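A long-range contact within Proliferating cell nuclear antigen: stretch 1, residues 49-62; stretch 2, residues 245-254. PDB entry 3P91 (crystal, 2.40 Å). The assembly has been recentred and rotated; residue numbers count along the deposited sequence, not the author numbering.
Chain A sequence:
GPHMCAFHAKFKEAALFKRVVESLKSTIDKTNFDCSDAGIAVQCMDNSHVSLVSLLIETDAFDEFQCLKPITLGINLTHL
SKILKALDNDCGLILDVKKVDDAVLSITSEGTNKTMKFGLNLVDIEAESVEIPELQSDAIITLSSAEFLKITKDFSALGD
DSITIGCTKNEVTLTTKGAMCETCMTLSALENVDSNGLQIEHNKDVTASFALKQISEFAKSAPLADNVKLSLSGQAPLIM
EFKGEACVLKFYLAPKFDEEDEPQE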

# COMPACT_ATOMS: atom_id res chain seq x y z
N HIS A 49 11.24 22.87 18.98
CA HIS A 49 11.57 24.20 19.43
C HIS A 49 12.77 24.66 18.65
O HIS A 49 13.77 25.09 19.22
CB HIS A 49 11.89 24.19 20.91
CG HIS A 49 10.69 23.98 21.77
ND1 HIS A 49 9.46 23.64 21.26
CD2 HIS A 49 10.52 24.08 23.11
CE1 HIS A 49 8.59 23.53 22.24
NE2 HIS A 49 9.21 23.80 23.38
N VAL A 50 12.67 24.54 17.33
CA VAL A 50 13.78 24.83 16.44
C VAL A 50 13.32 25.81 15.38
O VAL A 50 14.11 26.57 14.83
CB VAL A 50 14.27 23.53 15.76
CG1 VAL A 50 14.83 23.82 14.39
CG2 VAL A 50 15.30 22.83 16.63
N SER A 51 12.02 25.79 15.10
CA SER A 51 11.46 26.61 14.05
C SER A 51 10.12 27.18 14.46
O SER A 51 9.64 26.95 15.57
CB SER A 51 11.29 25.78 12.78
OG SER A 51 10.34 24.74 12.99
N LEU A 52 9.51 27.91 13.54
CA LEU A 52 8.30 28.64 13.83
C LEU A 52 7.28 28.26 12.78
O LEU A 52 7.60 28.15 11.60
CB LEU A 52 8.57 30.14 13.75
CG LEU A 52 8.00 31.13 14.76
CD1 LEU A 52 6.59 31.59 14.37
CD2 LEU A 52 8.02 30.53 16.16
N VAL A 53 6.04 28.03 13.23
CA VAL A 53 4.92 27.82 12.32
C VAL A 53 3.98 29.01 12.42
O VAL A 53 3.73 29.51 13.51
CB VAL A 53 4.13 26.55 12.68
CG1 VAL A 53 3.13 26.23 11.59
CG2 VAL A 53 5.07 25.37 12.91
N SER A 54 3.46 29.45 11.28
CA SER A 54 2.54 30.58 11.23
C SER A 54 1.38 30.31 10.28
O SER A 54 1.56 30.35 9.07
CB SER A 54 3.28 31.83 10.76
OG SER A 54 2.37 32.88 10.50
N LEU A 55 0.20 30.06 10.83
CA LEU A 55 -0.98 29.83 10.00
C LEU A 55 -2.00 30.94 10.13
O LEU A 55 -2.28 31.44 11.21
CB LEU A 55 -1.66 28.50 10.35
CG LEU A 55 -3.09 28.30 9.82
CD1 LEU A 55 -3.12 27.95 8.33
CD2 LEU A 55 -3.82 27.24 10.63
N LEU A 56 -2.59 31.30 9.00
CA LEU A 56 -3.72 32.19 9.00
C LEU A 56 -4.78 31.71 8.03
O LEU A 56 -4.58 31.74 6.82
CB LEU A 56 -3.29 33.59 8.61
CG LEU A 56 -4.48 34.53 8.49
CD1 LEU A 56 -5.20 34.61 9.82
CD2 LEU A 56 -4.03 35.91 8.02
N ILE A 57 -5.91 31.24 8.55
CA ILE A 57 -7.06 31.05 7.71
C ILE A 57 -7.93 32.29 7.81
O ILE A 57 -8.29 32.71 8.91
CB ILE A 57 -7.87 29.81 8.10
CG1 ILE A 57 -6.95 28.62 8.32
CG2 ILE A 57 -8.89 29.50 7.03
CD1 ILE A 57 -7.64 27.40 8.81
N GLU A 58 -8.25 32.88 6.68
CA GLU A 58 -9.03 34.11 6.67
C GLU A 58 -10.51 33.82 6.61
O GLU A 58 -10.92 32.70 6.29
CB GLU A 58 -8.64 34.95 5.46
CG GLU A 58 -7.20 35.40 5.46
CD GLU A 58 -7.01 36.61 4.58
OE1 GLU A 58 -7.05 37.74 5.12
OE2 GLU A 58 -6.85 36.42 3.35
N THR A 59 -11.32 34.85 6.88
CA THR A 59 -12.77 34.67 6.91
C THR A 59 -13.36 34.39 5.52
O THR A 59 -14.47 33.86 5.40
CB THR A 59 -13.52 35.85 7.64
OG1 THR A 59 -13.25 37.09 6.98
CG2 THR A 59 -13.09 35.94 9.10
N ASP A 60 -12.60 34.72 4.47
CA ASP A 60 -12.98 34.43 3.09
C ASP A 60 -12.95 32.94 2.75
O ASP A 60 -13.40 32.52 1.68
CB ASP A 60 -12.06 35.17 2.11
CG ASP A 60 -12.50 36.60 1.87
OD1 ASP A 60 -11.64 37.51 1.92
OD2 ASP A 60 -13.70 36.82 1.61
N ALA A 61 -12.41 32.13 3.66
CA ALA A 61 -12.36 30.69 3.47
C ALA A 61 -13.66 29.99 3.89
O ALA A 61 -13.82 28.79 3.70
CB ALA A 61 -11.16 30.12 4.23
N PHE A 62 -14.58 30.77 4.45
CA PHE A 62 -15.81 30.24 5.03
C PHE A 62 -17.05 30.79 4.35
O PHE A 62 -17.07 31.92 3.88
CB PHE A 62 -15.87 30.56 6.51
CG PHE A 62 -14.63 30.20 7.26
CD1 PHE A 62 -14.52 28.97 7.89
CD2 PHE A 62 -13.57 31.10 7.34
CE1 PHE A 62 -13.36 28.64 8.58
CE2 PHE A 62 -12.42 30.78 8.03
CZ PHE A 62 -12.31 29.55 8.65
N GLU A 245 -6.09 29.43 -1.17
CA GLU A 245 -7.15 30.36 -1.57
C GLU A 245 -7.25 31.60 -0.66
O GLU A 245 -6.81 32.69 -1.03
CB GLU A 245 -8.49 29.63 -1.66
N ALA A 246 -7.84 31.42 0.52
CA ALA A 246 -7.93 32.50 1.50
C ALA A 246 -7.23 32.04 2.76
O ALA A 246 -7.77 32.08 3.86
CB ALA A 246 -9.38 32.84 1.79
N CYS A 247 -6.00 31.60 2.58
CA CYS A 247 -5.31 30.88 3.62
C CYS A 247 -3.83 30.91 3.27
O CYS A 247 -3.47 30.97 2.10
CB CYS A 247 -5.81 29.45 3.64
SG CYS A 247 -4.85 28.33 4.64
N VAL A 248 -2.98 30.89 4.28
CA VAL A 248 -1.56 30.85 4.03
C VAL A 248 -0.86 30.19 5.20
O VAL A 248 -1.27 30.35 6.34
CB VAL A 248 -0.97 32.26 3.77
CG1 VAL A 248 -1.09 33.13 5.01
CG2 VAL A 248 0.49 32.16 3.29
N LEU A 249 0.17 29.43 4.89
CA LEU A 249 0.92 28.70 5.90
C LEU A 249 2.38 29.05 5.72
O LEU A 249 2.87 29.06 4.60
CB LEU A 249 0.70 27.20 5.73
CG LEU A 249 1.52 26.31 6.66
CD1 LEU A 249 1.14 26.57 8.11
CD2 LEU A 249 1.33 24.84 6.30
N LYS A 250 3.08 29.34 6.80
CA LYS A 250 4.48 29.70 6.69
C LYS A 250 5.32 29.06 7.77
O LYS A 250 4.87 28.89 8.91
CB LYS A 250 4.68 31.21 6.76
CG LYS A 250 4.14 31.96 5.58
CD LYS A 250 4.18 33.42 5.90
CE LYS A 250 3.66 34.26 4.76
NZ LYS A 250 3.68 35.68 5.20
N PHE A 251 6.55 28.70 7.40
CA PHE A 251 7.51 28.17 8.34
C PHE A 251 8.74 29.05 8.33
O PHE A 251 9.12 29.57 7.28
CB PHE A 251 7.92 26.77 7.95
CG PHE A 251 6.79 25.82 7.86
CD1 PHE A 251 6.42 25.07 8.96
CD2 PHE A 251 6.09 25.67 6.69
CE1 PHE A 251 5.37 24.19 8.89
CE2 PHE A 251 5.04 24.79 6.61
CZ PHE A 251 4.68 24.04 7.71
N TYR A 252 9.36 29.20 9.50
CA TYR A 252 10.57 30.00 9.64
C TYR A 252 11.68 29.15 10.20
O TYR A 252 11.54 28.60 11.30
CB TYR A 252 10.32 31.18 10.57
CG TYR A 252 9.30 32.16 10.05
CD1 TYR A 252 9.69 33.35 9.47
CD2 TYR A 252 7.94 31.89 10.15
CE1 TYR A 252 8.77 34.25 9.00
CE2 TYR A 252 7.00 32.79 9.67
CZ TYR A 252 7.42 33.97 9.10
OH TYR A 252 6.52 34.89 8.63
N LEU A 253 12.77 29.04 9.46
CA LEU A 253 13.89 28.21 9.87
C LEU A 253 15.23 28.90 9.70
O LEU A 253 15.59 29.36 8.60
CB LEU A 253 13.87 26.88 9.11
CG LEU A 253 14.95 25.89 9.54
CD1 LEU A 253 14.74 25.43 10.98
CD2 LEU A 253 15.00 24.70 8.59
N ALA A 254 15.99 28.98 10.78
CA ALA A 254 17.29 29.62 10.76
C ALA A 254 18.35 28.72 10.12
O ALA A 254 18.37 27.51 10.33
CB ALA A 254 17.69 30.00 12.17
O HOH W 1 0.53 32.62 7.67
O HOH W 2 3.37 35.21 9.04

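How does the contact begin at Ala246, before the strand of stretch 2 is under way? Its backbone O accepts a hydrogen bond from Glu58 N at 3.0 Å. Its methyl group meets the short 3-10 segment of stretch 1: Ala246 CB lies 3.6 Å from Asp60 CB and 4.1 Å from Ala61 CB. That segment is itself braced by a backbone hydrogen bond from Ala61 N to Glu58 O, 3.1 Å. The two alanine methyl groups touch here, and Ala246 has more of its surface covered by the other stretch than any other residue of the contact.

What joins the strands from Cys247 to Leu249? They run antiparallel, their axes at 168°, and the residues alternate between pairs that exchange two hydrogen bonds and pairs that exchange none. Cys247 faces Ile57 in a non-hydrogen-bonded pair with the CA atoms 4.5 Å apart, and its CA makes a CA-H...O contact of 3.4 Å with Leu56 O. Its SG packs 4.1 Å from Leu55 CD1 and 4.2 Å from Ile57 CG1, an apolar use of sulfur in a buried setting. Val248 N donates to Leu56 O and Leu56 N donates to Val248 O, both at 3.1 Å, while Val248 CG1 rests 4.2 Å from Leu56 CB. Leu249 returns to the face of Cys247, where its CD1 reaches both Leu55 CB, at 4.1 Å, and Val53 CG1, at 4.0 Å.

Why can a lysine sit in the middle of this ladder? Lys250 contributes mainly its backbone, donating from N to Ser54 O at 2.9 Å and accepting at O from Ser54 N at 2.8 Å. Its side chain lies on the same face as Ser54 and Val248, all three partly exposed, and its extended outer part leads away from stretch 1, so the ammonium group is not buried in the contact. Water 1 adds a bridge, donating to Ser54 O at 2.9 Å and to Val248 O at 3.2 Å.

How do the aromatic residues and Leu253 complete the contact? Phe251 lies on the buried face with Leu249 and Cys247, its CE1 4.1 Å from Val53 CG1, and its CA approaches Leu52 O at 3.3 Å in a CA-H...O contact. Tyr252 turns to the other face and pairs with Leu52: Tyr252 N donates to Leu52 O at 2.9 Å, and Leu52 N donates to Tyr252 O at 3.1 Å. Their CB atoms are 3.8 Å apart. The edge of the tyrosine ring meets Ser54, with CE2 4.0 Å from Ser54 CB, and water 2 links the two hydroxyls, 3.2 Å from Tyr252 OH and 2.9 Å from Ser54 OG. The CA-to-CB bond of Leu253 points sideways, but the end of its side chain comes nearer stretch 1, placing Leu253 CD1 3.8 Å from Val50 CG1 and 3.9 Å from Ser51 CB.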